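Cell division protein FtsZ 1 (Methanocaldococcus jannaschii, PDB 1W5A) binds GTP and probably assembles, in a GTP-dependent way, into the contractile Z ring that marks the future site of cell division. Local coordinates at residues 156-161 / 187-192; 283-288 / 335-340; 237-242 / 316-321; 117-122 / 145-150. All coordinates share one frame; numbering follows the deposited sequence.

Contact 1: residues 156-161 / 187-192; sequences AVVTLP and LVVIPN. With GTP (guanosine-5'-triphosphate), chain C.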
loop_
_atom_site.group_PDB
_atom_site.type_symbol
_atom_site.label_atom_id
_atom_site.label_comp_id
_atom_site.label_asym_id
_atom_site.label_seq_id
_atom_site.Cartn_x
_atom_site.Cartn_y
_atom_site.Cartn_z
ATOM N N ALA A 156 0.346 -5.511 -2.251
ATOM C CA ALA A 156 1.322 -4.582 -2.792
ATOM C C ALA A 156 0.687 -3.210 -3.015
ATOM O O ALA A 156 -0.489 -3.103 -3.392
ATOM C CB ALA A 156 1.896 -5.125 -4.120
ATOM N N VAL A 157 1.467 -2.165 -2.753
ATOM C CA VAL A 157 1.030 -0.798 -2.966
ATOM C C VAL A 157 2.173 -0.197 -3.756
ATOM O O VAL A 157 3.251 0.066 -3.220
ATOM C CB VAL A 157 0.834 -0.009 -1.647
ATOM C CG1 VAL A 157 0.347 1.399 -1.967
ATOM C CG2 VAL A 157 -0.191 -0.712 -0.747
ATOM N N VAL A 158 1.937 -0.007 -5.049
ATOM C CA VAL A 158 2.962 0.524 -5.933
ATOM C C VAL A 158 2.473 1.716 -6.753
ATOM O O VAL A 158 1.269 1.930 -6.915
ATOM C CB VAL A 158 3.447 -0.575 -6.898
ATOM C CG1 VAL A 158 3.945 -1.757 -6.096
ATOM C CG2 VAL A 158 2.291 -1.029 -7.825
ATOM N N THR A 159 3.421 2.492 -7.263
ATOM C CA THR A 159 3.099 3.652 -8.073
ATOM C C THR A 159 3.573 3.451 -9.503
ATOM O O THR A 159 4.507 2.707 -9.755
ATOM C CB THR A 159 3.784 4.928 -7.556
ATOM O OG1 THR A 159 5.195 4.793 -7.724
ATOM C CG2 THR A 159 3.465 5.173 -6.090
ATOM N N LEU A 160 2.898 4.114 -10.435
ATOM C CA LEU A 160 3.262 4.065 -11.843
ATOM C C LEU A 160 3.957 5.406 -12.031
ATOM O O LEU A 160 3.601 6.383 -11.385
ATOM C CB LEU A 160 2.009 3.951 -12.715
ATOM C CG LEU A 160 1.627 2.568 -13.268
ATOM C CD1 LEU A 160 2.014 1.451 -12.314
ATOM C CD2 LEU A 160 0.133 2.550 -13.548
ATOM N N PRO A 161 4.952 5.468 -12.913
ATOM C CA PRO A 161 5.688 6.716 -13.148
ATOM C C PRO A 161 4.913 7.842 -13.835
ATOM O O PRO A 161 3.870 7.615 -14.453
ATOM C CB PRO A 161 6.874 6.250 -13.977
ATOM C CG PRO A 161 6.235 5.168 -14.849
ATOM C CD PRO A 161 5.362 4.410 -13.860
ATOM N N LEU A 187 -3.476 -5.961 -5.227
ATOM C CA LEU A 187 -2.456 -5.093 -5.788
ATOM C C LEU A 187 -2.976 -3.670 -5.941
ATOM O O LEU A 187 -3.683 -3.372 -6.894
ATOM C CB LEU A 187 -2.032 -5.633 -7.155
ATOM C CG LEU A 187 -1.167 -4.747 -8.055
ATOM C CD1 LEU A 187 0.065 -4.276 -7.311
ATOM C CD2 LEU A 187 -0.774 -5.525 -9.301
ATOM N N VAL A 188 -2.632 -2.796 -4.998
ATOM C CA VAL A 188 -3.062 -1.400 -5.050
ATOM C C VAL A 188 -2.108 -0.600 -5.956
ATOM O O VAL A 188 -0.895 -0.572 -5.726
ATOM C CB VAL A 188 -3.065 -0.777 -3.646
ATOM C CG1 VAL A 188 -3.725 0.572 -3.674
ATOM C CG2 VAL A 188 -3.780 -1.695 -2.676
ATOM N N VAL A 189 -2.662 0.035 -6.987
ATOM C CA VAL A 189 -1.877 0.819 -7.945
ATOM C C VAL A 189 -2.234 2.306 -7.912
ATOM O O VAL A 189 -3.396 2.674 -8.043
ATOM C CB VAL A 189 -2.088 0.305 -9.397
ATOM C CG1 VAL A 189 -1.140 1.002 -10.355
ATOM C CG2 VAL A 189 -1.866 -1.190 -9.446
ATOM N N ILE A 190 -1.215 3.146 -7.748
ATOM C CA ILE A 190 -1.370 4.596 -7.687
ATOM C C ILE A 190 -0.662 5.228 -8.882
ATOM O O ILE A 190 0.563 5.193 -8.977
ATOM C CB ILE A 190 -0.737 5.153 -6.399
ATOM C CG1 ILE A 190 -1.398 4.516 -5.177
ATOM C CG2 ILE A 190 -0.875 6.670 -6.363
ATOM C CD1 ILE A 190 -0.577 4.673 -3.876
ATOM N N PRO A 191 -1.423 5.826 -9.806
ATOM C CA PRO A 191 -0.824 6.455 -10.993
ATOM C C PRO A 191 -0.328 7.852 -10.675
ATOM O O PRO A 191 -1.136 8.774 -10.564
ATOM C CB PRO A 191 -1.974 6.495 -12.003
ATOM C CG PRO A 191 -3.166 5.829 -11.286
ATOM C CD PRO A 191 -2.882 5.968 -9.822
ATOM N N ASN A 192 0.989 8.007 -10.538
ATOM C CA ASN A 192 1.578 9.295 -10.218
ATOM C C ASN A 192 1.102 10.427 -11.123
ATOM O O ASN A 192 0.895 11.544 -10.655
ATOM C CB ASN A 192 3.099 9.203 -10.273
ATOM C CG ASN A 192 3.701 8.676 -8.972
ATOM O OD1 ASN A 192 4.881 8.332 -8.919
ATOM N ND2 ASN A 192 2.895 8.625 -7.921
HETATM P PG GTP C . 17.226 1.050 -10.058
HETATM O O1G GTP C . 17.152 0.950 -11.600
HETATM O O2G GTP C . 17.797 2.420 -9.629
HETATM O O3G GTP C . 18.169 -0.018 -9.491
HETATM O O3B GTP C . 15.680 0.791 -9.479
HETATM P PB GTP C . 14.879 1.487 -8.220
HETATM O O1B GTP C . 15.776 1.845 -7.112
HETATM O O2B GTP C . 13.746 0.524 -7.912
HETATM O O3A GTP C . 14.245 2.802 -8.762
HETATM P PA GTP C . 13.550 4.002 -8.057
HETATM O O1A GTP C . 14.527 5.123 -7.907
HETATM O O2A GTP C . 12.799 3.562 -6.891
HETATM O "O5'" GTP C . 12.567 4.506 -9.269
HETATM C "C5'" GTP C . 11.353 3.851 -9.621
HETATM C "C4'" GTP C . 10.245 4.870 -9.831
HETATM O "O4'" GTP C . 9.898 5.452 -8.562
HETATM C "C3'" GTP C . 10.635 6.054 -10.729
HETATM O "O3'" GTP C . 10.320 5.757 -12.080
HETATM C "C2'" GTP C . 9.711 7.168 -10.223
HETATM O "O2'" GTP C . 8.400 6.987 -10.756
HETATM C "C1'" GTP C . 9.600 6.827 -8.735
HETATM N N9 GTP C . 10.437 7.627 -7.838
HETATM C C8 GTP C . 11.826 7.734 -7.842
HETATM N N7 GTP C . 12.270 8.566 -6.930
HETATM C C5 GTP C . 11.189 8.714 -6.082
HETATM C C6 GTP C . 11.075 9.261 -4.787
HETATM O O6 GTP C . 11.971 9.732 -4.087
HETATM N N1 GTP C . 9.765 9.182 -4.278
HETATM C C2 GTP C . 8.693 8.556 -4.915
HETATM N N2 GTP C . 7.530 8.574 -4.307
HETATM N N3 GTP C . 8.775 8.077 -6.137
HETATM C C4 GTP C . 10.043 8.101 -6.634
HETATM O O HOH W 1 6.109 7.167 -6.637
#
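Leu160 lays both its methyls against one branch of Val189, CD1 standing 3.7 Å from Val189 CG1, on the face of the sheet that helix 167-183 covers through Met170 and Leu177. Ala156, Val158 and Leu187 continue this face: Leu187 CG lies anti to its own nitrogen (chi1 168°), which carries CD1 back to within 3.8 Å of Ala156 CB. On the reverse face Val157 and Val188 run alongside each other, and Ile190 CD1 slants over Val157 CG1 beneath helix 207-227. Aliphatic residues, most of them beta-branched, suit two adjoining parallel strands covered on both faces. Five backbone bonds join them, among them Val158 N to Val188 O at 3.0 Å, as expected of the beta-alpha-beta unit built by strand 153-160, helix 167-183 and strand 186-191. At the C-terminal ends the chemistry turns polar. Thr159 OG1 lies between its backbone N and carbonyl carbon (chi1 66°), which directs it to a water 2.8 Å away that accepts its proton; that water donates to Asn192 OD1, also at 2.8 Å, and accepts from GTP N2. A leucine in place of Asn192 would probably leave this water without its acceptor and so loosen its hold on the guanine amino group. Oily strands thus end in a hydroxyl and an amide that reach the base through one shared water, consistent with recognition of guanine.

Contact 2: residues 283-288 / 335-340; sequences TGALIH and LVITGV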
loop_
_atom_site.group_PDB
_atom_site.type_symbol
_atom_site.label_atom_id
_atom_site.label_comp_id
_atom_site.label_asym_id
_atom_site.label_seq_id
_atom_site.Cartn_x
_atom_site.Cartn_y
_atom_site.Cartn_z
ATOM N N THR A 283 -15.857 -5.056 -6.142
ATOM C CA THR A 283 -16.195 -6.209 -5.320
ATOM C C THR A 283 -16.106 -5.900 -3.823
ATOM O O THR A 283 -16.759 -6.553 -3.008
ATOM C CB THR A 283 -15.254 -7.389 -5.658
ATOM O OG1 THR A 283 -15.942 -8.624 -5.442
ATOM C CG2 THR A 283 -13.989 -7.348 -4.792
ATOM N N GLY A 284 -15.294 -4.908 -3.463
ATOM C CA GLY A 284 -15.147 -4.559 -2.062
ATOM C C GLY A 284 -14.428 -3.250 -1.794
ATOM O O GLY A 284 -14.031 -2.535 -2.716
ATOM N N ALA A 285 -14.255 -2.928 -0.516
ATOM C CA ALA A 285 -13.586 -1.688 -0.152
ATOM C C ALA A 285 -13.110 -1.680 1.288
ATOM O O ALA A 285 -13.703 -2.309 2.159
ATOM C CB ALA A 285 -14.522 -0.492 -0.391
ATOM N N LEU A 286 -12.019 -0.962 1.516
ATOM C CA LEU A 286 -11.448 -0.798 2.840
ATOM C C LEU A 286 -11.496 0.708 3.028
ATOM O O LEU A 286 -10.983 1.457 2.192
ATOM C CB LEU A 286 -10.006 -1.301 2.867
ATOM C CG LEU A 286 -9.801 -2.804 2.665
ATOM C CD1 LEU A 286 -8.735 -3.034 1.614
ATOM C CD2 LEU A 286 -9.396 -3.444 3.972
ATOM N N ILE A 287 -12.132 1.147 4.112
ATOM C CA ILE A 287 -12.282 2.569 4.390
ATOM C C ILE A 287 -11.622 2.937 5.703
ATOM O O ILE A 287 -11.905 2.333 6.726
ATOM C CB ILE A 287 -13.778 2.959 4.485
ATOM C CG1 ILE A 287 -14.534 2.473 3.245
ATOM C CG2 ILE A 287 -13.911 4.471 4.622
ATOM C CD1 ILE A 287 -16.009 2.820 3.244
ATOM N N HIS A 288 -10.738 3.927 5.683
ATOM C CA HIS A 288 -10.083 4.347 6.915
ATOM C C HIS A 288 -10.357 5.823 7.186
ATOM O O HIS A 288 -9.856 6.701 6.492
ATOM C CB HIS A 288 -8.572 4.097 6.842
ATOM C CG HIS A 288 -7.873 4.239 8.159
ATOM N ND1 HIS A 288 -6.571 3.830 8.358
ATOM C CD2 HIS A 288 -8.290 4.752 9.341
ATOM C CE1 HIS A 288 -6.216 4.085 9.606
ATOM N NE2 HIS A 288 -7.240 4.645 10.224
ATOM N N LEU A 335 -9.620 5.737 0.891
ATOM C CA LEU A 335 -10.504 4.778 0.259
ATOM C C LEU A 335 -9.685 3.796 -0.570
ATOM O O LEU A 335 -8.773 4.191 -1.295
ATOM C CB LEU A 335 -11.492 5.515 -0.656
ATOM C CG LEU A 335 -12.985 5.551 -0.309
ATOM C CD1 LEU A 335 -13.195 5.944 1.140
ATOM C CD2 LEU A 335 -13.693 6.538 -1.245
ATOM N N VAL A 336 -10.004 2.515 -0.453
ATOM C CA VAL A 336 -9.329 1.488 -1.230
ATOM C C VAL A 336 -10.417 0.639 -1.881
ATOM O O VAL A 336 -11.148 -0.079 -1.201
ATOM C CB VAL A 336 -8.428 0.596 -0.339
ATOM C CG1 VAL A 336 -7.626 -0.358 -1.214
ATOM C CG2 VAL A 336 -7.487 1.465 0.488
ATOM N N ILE A 337 -10.543 0.749 -3.198
ATOM C CA ILE A 337 -11.554 -0.010 -3.926
ATOM C C ILE A 337 -10.912 -1.218 -4.600
ATOM O O ILE A 337 -10.036 -1.076 -5.460
ATOM C CB ILE A 337 -12.250 0.874 -4.988
ATOM C CG1 ILE A 337 -12.815 2.142 -4.340
ATOM C CG2 ILE A 337 -13.355 0.121 -5.636
ATOM C CD1 ILE A 337 -13.611 1.914 -3.071
ATOM N N THR A 338 -11.355 -2.410 -4.213
ATOM C CA THR A 338 -10.777 -3.641 -4.749
ATOM C C THR A 338 -11.621 -4.286 -5.847
ATOM O O THR A 338 -12.767 -3.904 -6.063
ATOM C CB THR A 338 -10.582 -4.667 -3.623
ATOM O OG1 THR A 338 -11.861 -5.003 -3.071
ATOM C CG2 THR A 338 -9.732 -4.094 -2.524
ATOM N N GLY A 339 -11.036 -5.268 -6.528
ATOM C CA GLY A 339 -11.730 -5.982 -7.586
ATOM C C GLY A 339 -12.172 -5.152 -8.779
ATOM O O GLY A 339 -13.251 -5.393 -9.324
ATOM N N VAL A 340 -11.356 -4.190 -9.202
ATOM C CA VAL A 340 -11.722 -3.345 -10.336
ATOM C C VAL A 340 -10.921 -3.659 -11.584
ATOM O O VAL A 340 -10.874 -2.834 -12.493
ATOM C CB VAL A 340 -11.502 -1.843 -10.033
ATOM C CG1 VAL A 340 -12.313 -1.422 -8.821
ATOM C CG2 VAL A 340 -10.018 -1.573 -9.816
#
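Val336 O receives the amide of Leu286, whose N lies 3.0 Å away in the carbonyl plane, and is also approached by the CA-H of Ala285, with CA at 3.1 Å. The return bond, Val336 N to Leu286 O, completes an antiparallel hydrogen-bonded pair. Above that pair the Leu286 and Val336 side chains slant over one another, CB to CB 4.0 Å, and Leu286 goes on to meet Leu222 and Leu225 of helix 207-227. The other face of the sheet carries Ala285, Ile287, Leu335 and Ile337. There the Ile287 and Leu335 side chains lie side by side, CG2 to CD1 3.8 Å, under helix 297-308, while Ile337 bends at chi2 (-48°) to bring CD1 over the small Ala285 CB. Both strands belong to the four-stranded mixed sheet of the C-terminal domain. Past the pairing, Thr283 N makes a long 3.3 Å bond to Thr338 O, and the chain turns at Gly339 with a positive phi of 62°. A beta carbon there would probably come too close to Thr283 CG2, and the positive phi also suits glycine. Leu286 and Val336 spend their backbone groups on each other, Ala285 and Ile287 theirs on strand 316-323, leaving the aliphatic side chains to fasten a helix to either face.

Contact 3: residues 237-242 / 316-321; sequences ADVKAV and TIIWGA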
loop_
_atom_site.group_PDB
_atom_site.type_symbol
_atom_site.label_atom_id
_atom_site.label_comp_id
_atom_site.label_asym_id
_atom_site.label_seq_id
_atom_site.Cartn_x
_atom_site.Cartn_y
_atom_site.Cartn_z
ATOM N N ALA A 237 -9.700 -11.061 10.462
ATOM C CA ALA A 237 -10.271 -12.105 9.635
ATOM C C ALA A 237 -11.033 -11.440 8.491
ATOM O O ALA A 237 -10.937 -11.871 7.339
ATOM C CB ALA A 237 -11.202 -12.994 10.471
ATOM N N ASP A 238 -11.766 -10.374 8.810
ATOM C CA ASP A 238 -12.540 -9.661 7.800
ATOM C C ASP A 238 -11.612 -9.056 6.757
ATOM O O ASP A 238 -11.898 -9.090 5.555
ATOM C CB ASP A 238 -13.403 -8.567 8.446
ATOM C CG ASP A 238 -14.557 -9.139 9.269
ATOM O OD1 ASP A 238 -15.070 -10.235 8.919
ATOM O OD2 ASP A 238 -14.971 -8.488 10.254
ATOM N N VAL A 239 -10.493 -8.510 7.223
ATOM C CA VAL A 239 -9.519 -7.918 6.324
ATOM C C VAL A 239 -8.963 -8.980 5.387
ATOM O O VAL A 239 -8.687 -8.691 4.233
ATOM C CB VAL A 239 -8.386 -7.277 7.104
ATOM C CG1 VAL A 239 -7.384 -6.630 6.150
ATOM C CG2 VAL A 239 -8.959 -6.246 8.057
ATOM N N LYS A 240 -8.797 -10.206 5.881
ATOM C CA LYS A 240 -8.318 -11.303 5.039
ATOM C C LYS A 240 -9.349 -11.566 3.955
ATOM O O LYS A 240 -9.046 -11.524 2.767
ATOM C CB LYS A 240 -8.166 -12.607 5.826
ATOM C CG LYS A 240 -6.911 -12.774 6.646
ATOM C CD LYS A 240 -6.812 -14.226 7.101
ATOM C CE LYS A 240 -5.566 -14.483 7.920
ATOM N NZ LYS A 240 -5.462 -15.922 8.299
ATOM N N ALA A 241 -10.569 -11.855 4.393
ATOM C CA ALA A 241 -11.671 -12.153 3.493
ATOM C C ALA A 241 -11.743 -11.202 2.301
ATOM O O ALA A 241 -11.989 -11.634 1.171
ATOM C CB ALA A 241 -12.986 -12.128 4.270
ATOM N N VAL A 242 -11.528 -9.911 2.547
ATOM C CA VAL A 242 -11.584 -8.936 1.475
ATOM C C VAL A 242 -10.311 -8.836 0.638
ATOM O O VAL A 242 -10.390 -8.735 -0.587
ATOM C CB VAL A 242 -11.942 -7.531 2.017
ATOM C CG1 VAL A 242 -11.796 -6.483 0.913
ATOM C CG2 VAL A 242 -13.368 -7.537 2.540
ATOM N N THR A 316 -18.239 -6.108 -0.159
ATOM C CA THR A 316 -17.876 -6.189 1.249
ATOM C C THR A 316 -17.060 -4.961 1.600
ATOM O O THR A 316 -16.063 -4.648 0.939
ATOM C CB THR A 316 -17.054 -7.447 1.564
ATOM O OG1 THR A 316 -17.879 -8.608 1.404
ATOM C CG2 THR A 316 -16.546 -7.396 2.994
ATOM N N ILE A 317 -17.500 -4.267 2.641
ATOM C CA ILE A 317 -16.848 -3.052 3.095
ATOM C C ILE A 317 -16.275 -3.193 4.494
ATOM O O ILE A 317 -16.999 -3.476 5.444
ATOM C CB ILE A 317 -17.836 -1.876 3.137
ATOM C CG1 ILE A 317 -18.405 -1.623 1.746
ATOM C CG2 ILE A 317 -17.150 -0.645 3.695
ATOM C CD1 ILE A 317 -19.493 -0.569 1.723
ATOM N N ILE A 318 -14.971 -2.989 4.613
ATOM C CA ILE A 318 -14.313 -3.042 5.902
ATOM C C ILE A 318 -13.937 -1.608 6.228
ATOM O O ILE A 318 -13.422 -0.905 5.366
ATOM C CB ILE A 318 -13.064 -3.900 5.832
ATOM C CG1 ILE A 318 -13.462 -5.347 5.566
ATOM C CG2 ILE A 318 -12.285 -3.786 7.131
ATOM C CD1 ILE A 318 -12.290 -6.237 5.308
ATOM N N TRP A 319 -14.205 -1.157 7.448
ATOM C CA TRP A 319 -13.882 0.218 7.793
ATOM C C TRP A 319 -13.457 0.415 9.234
ATOM O O TRP A 319 -13.820 -0.356 10.112
ATOM C CB TRP A 319 -15.084 1.131 7.513
ATOM C CG TRP A 319 -16.286 0.806 8.352
ATOM C CD1 TRP A 319 -17.161 -0.228 8.167
ATOM C CD2 TRP A 319 -16.714 1.485 9.538
ATOM N NE1 TRP A 319 -18.107 -0.237 9.167
ATOM C CE2 TRP A 319 -17.862 0.807 10.017
ATOM C CE3 TRP A 319 -16.247 2.607 10.238
ATOM C CZ2 TRP A 319 -18.542 1.204 11.175
ATOM C CZ3 TRP A 319 -16.927 3.007 11.393
ATOM C CH2 TRP A 319 -18.064 2.308 11.844
ATOM N N GLY A 320 -12.694 1.478 9.467
ATOM C CA GLY A 320 -12.243 1.802 10.808
ATOM C C GLY A 320 -12.158 3.310 10.949
ATOM O O GLY A 320 -12.262 4.032 9.955
ATOM N N ALA A 321 -11.971 3.788 12.175
ATOM C CA ALA A 321 -11.871 5.217 12.438
ATOM C C ALA A 321 -10.917 5.420 13.607
ATOM O O ALA A 321 -11.177 4.961 14.721
ATOM C CB ALA A 321 -13.251 5.794 12.779
#
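Val242 and Ile318 meet tip to tip at the centre of an apolar contact, Val242 CG2 modelled 3.2 Å from Ile318 CD1; the approach is close, but the exact place of CD1 is doubtful. The same Val242 methyl lies beside Thr316 CG2, the two side chains sliding past each other in opposite directions, and Val239 CG2 adds a looser touch of 4.2 Å on Ile318 CG2. Ile318 CG1 lies opposite the carbonyl carbon (chi1 -66°) and the chain then runs straight on (chi2 173°), which points CD1 at the helix. Isoleucine suits this place because its longer arm bridges sheet and helix; Thr316, exposed, offers its methyl to Val242. An alanine in place of Ile318 would probably open a gap under the helix and leave Val242 with Thr316 but without the isoleucine tip. In the fold, helix 236-243 lies over strand 316-323, an outermost strand of the mixed sheet in the C-terminal domain; the short segments run at 139° to each other. The intervening Ile317 turns to the other side, where helix 297-308 lies. No hydrogen bond joins helix to strand: the helix uses its own amides, Ala241 N reaching Ala237 O at 3.0 Å, and the strand bonds to its neighbour 284-291.

Contact 4: residues 117-122 / 145-150; sequences AAIQDS and EISKKI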
loop_
_atom_site.group_PDB
_atom_site.type_symbol
_atom_site.label_atom_id
_atom_site.label_comp_id
_atom_site.label_asym_id
_atom_site.label_seq_id
_atom_site.Cartn_x
_atom_site.Cartn_y
_atom_site.Cartn_z
ATOM N N ALA A 117 13.850 -15.161 5.144
ATOM C CA ALA A 117 14.137 -15.034 6.570
ATOM C C ALA A 117 13.547 -13.744 7.127
ATOM O O ALA A 117 12.983 -13.730 8.221
ATOM C CB ALA A 117 15.632 -15.051 6.805
ATOM N N ALA A 118 13.679 -12.661 6.366
ATOM C CA ALA A 118 13.170 -11.362 6.784
ATOM C C ALA A 118 11.661 -11.302 6.963
ATOM O O ALA A 118 11.182 -10.649 7.878
ATOM C CB ALA A 118 13.610 -10.289 5.791
ATOM N N ILE A 119 10.909 -11.976 6.101
ATOM C CA ILE A 119 9.454 -11.917 6.203
ATOM C C ILE A 119 8.797 -13.194 6.724
ATOM O O ILE A 119 7.570 -13.320 6.727
ATOM C CB ILE A 119 8.832 -11.544 4.846
ATOM C CG1 ILE A 119 9.134 -12.627 3.816
ATOM C CG2 ILE A 119 9.420 -10.230 4.353
ATOM C CD1 ILE A 119 8.354 -12.456 2.512
ATOM N N GLN A 120 9.627 -14.130 7.173
ATOM C CA GLN A 120 9.156 -15.401 7.714
ATOM C C GLN A 120 8.259 -15.145 8.916
ATOM O O GLN A 120 8.530 -14.244 9.713
ATOM C CB GLN A 120 10.350 -16.252 8.153
ATOM C CG GLN A 120 9.970 -17.618 8.686
ATOM C CD GLN A 120 9.390 -18.510 7.609
ATOM O OE1 GLN A 120 10.123 -19.070 6.791
ATOM N NE2 GLN A 120 8.065 -18.636 7.591
ATOM N N ASP A 121 7.194 -15.930 9.040
ATOM C CA ASP A 121 6.261 -15.795 10.156
ATOM C C ASP A 121 5.371 -14.564 10.076
ATOM O O ASP A 121 4.756 -14.170 11.070
ATOM C CB ASP A 121 7.007 -15.788 11.499
ATOM C CG ASP A 121 7.860 -17.028 11.704
ATOM O OD1 ASP A 121 7.353 -18.151 11.476
ATOM O OD2 ASP A 121 9.036 -16.881 12.103
ATOM N N SER A 122 5.305 -13.947 8.905
ATOM C CA SER A 122 4.443 -12.789 8.745
ATOM C C SER A 122 3.052 -13.296 8.401
ATOM O O SER A 122 2.903 -14.252 7.637
ATOM C CB SER A 122 4.936 -11.876 7.616
ATOM O OG SER A 122 6.125 -11.195 7.967
ATOM N N GLU A 145 6.086 -13.432 -4.419
ATOM C CA GLU A 145 6.024 -14.888 -4.513
ATOM C C GLU A 145 6.496 -15.527 -3.208
ATOM O O GLU A 145 5.831 -16.403 -2.655
ATOM C CB GLU A 145 6.887 -15.408 -5.671
ATOM C CG GLU A 145 6.948 -16.929 -5.704
ATOM C CD GLU A 145 7.968 -17.471 -6.679
ATOM O OE1 GLU A 145 7.843 -17.203 -7.889
ATOM O OE2 GLU A 145 8.899 -18.171 -6.230
ATOM N N ILE A 146 7.649 -15.092 -2.718
ATOM C CA ILE A 146 8.174 -15.632 -1.468
ATOM C C ILE A 146 7.154 -15.401 -0.356
ATOM O O ILE A 146 6.938 -16.272 0.487
ATOM C CB ILE A 146 9.511 -14.960 -1.086
ATOM C CG1 ILE A 146 10.563 -15.280 -2.152
ATOM C CG2 ILE A 146 9.967 -15.420 0.299
ATOM C CD1 ILE A 146 11.866 -14.533 -1.981
ATOM N N SER A 147 6.523 -14.230 -0.365
ATOM C CA SER A 147 5.531 -13.891 0.650
ATOM C C SER A 147 4.377 -14.902 0.679
ATOM O O SER A 147 3.922 -15.309 1.750
ATOM C CB SER A 147 4.984 -12.482 0.405
ATOM O OG SER A 147 4.018 -12.139 1.389
ATOM N N LYS A 148 3.911 -15.306 -0.498
ATOM C CA LYS A 148 2.820 -16.261 -0.583
ATOM C C LYS A 148 3.272 -17.663 -0.185
ATOM O O LYS A 148 2.554 -18.372 0.533
ATOM C CB LYS A 148 2.221 -16.269 -1.991
ATOM C CG LYS A 148 1.464 -14.988 -2.317
ATOM C CD LYS A 148 0.539 -15.153 -3.522
ATOM C CE LYS A 148 -0.630 -16.094 -3.234
ATOM N NZ LYS A 148 -1.442 -15.645 -2.071
ATOM N N LYS A 149 4.461 -18.059 -0.632
ATOM C CA LYS A 149 4.990 -19.374 -0.290
ATOM C C LYS A 149 5.068 -19.581 1.217
ATOM O O LYS A 149 4.910 -20.699 1.692
ATOM C CB LYS A 149 6.367 -19.581 -0.909
ATOM C CG LYS A 149 6.321 -19.881 -2.395
ATOM C CD LYS A 149 7.696 -20.240 -2.902
ATOM C CE LYS A 149 7.681 -20.525 -4.388
ATOM N NZ LYS A 149 9.042 -20.922 -4.860
ATOM N N ILE A 150 5.304 -18.519 1.979
ATOM C CA ILE A 150 5.355 -18.669 3.428
ATOM C C ILE A 150 3.961 -18.482 4.025
ATOM O O ILE A 150 3.803 -18.391 5.246
ATOM C CB ILE A 150 6.320 -17.668 4.079
ATOM C CG1 ILE A 150 5.785 -16.241 3.917
ATOM C CG2 ILE A 150 7.708 -17.817 3.457
ATOM C CD1 ILE A 150 6.509 -15.223 4.770
HETATM O O HOH W 2 3.010 -17.062 7.428
#
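Ile119 and Ile150 supply most of the apolar contact, their side chains crossing at about a right angle with Ile119 CG1 3.8 Å from Ile150 CD1. Ile119 CG1 sits between its own nitrogen and carbonyl carbon (chi1 63°), which aims CD1 at the neighbouring helix, where it rests 3.7 Å from Ser147 CA and 4.0 Å from Ile146 CG2. Serine suits that place: its small CB lets the isoleucine tip come down on the backbone, while its hydroxyl bonds to Thr154. Gln120, bent at chi2, folds its amide back so that NE2 comes 4.0 Å from Ile150 CB; its OE1 is held by Lys116. Hydrogen bonds join the two segments only through a water, which donates to Ser122 O at 2.8 Å and to Ile150 O at 2.7 Å. Within segment 117-122 a type II turn runs from Ile119 to Ser122, Asp121 taking the positive phi of 73°. Ser122 OG steadies it with a 2.9 Å bond to Ile119 O, approaching from above the carbonyl plane, and also pairs with Thr41. The arrangement joins the C-terminal ends of helices 112-119 and 135-149, each just before its chain enters one of the adjacent parallel strands 124-130 and 153-160, as in the alternating helix-strand layout of a Rossmann-like GTPase domain.

Contacts 1 and 4 belong to the GTPase domain, where helix 135-149 of contact 4 is followed in the chain by strand 153-160 of contact 1; their centres are about 22 Å apart. Contacts 2 and 3 share the mixed sheet of the C-terminal domain, with centres about 9 Å apart: Ile287 N probably bonds to Ile318 O at 2.7 Å. Contacts 1 and 2 approach to about 4 Å at their nearest atoms without touching, and helix 207-227 packs on both. Only contact 1 is at the nucleotide: the Pro161 side chain lies about 3 Å from that of Glu165 and about 4 Å from that of Arg169, both GTP-binding, and the Thr159 side chain about 14 Å from the magnesium ion.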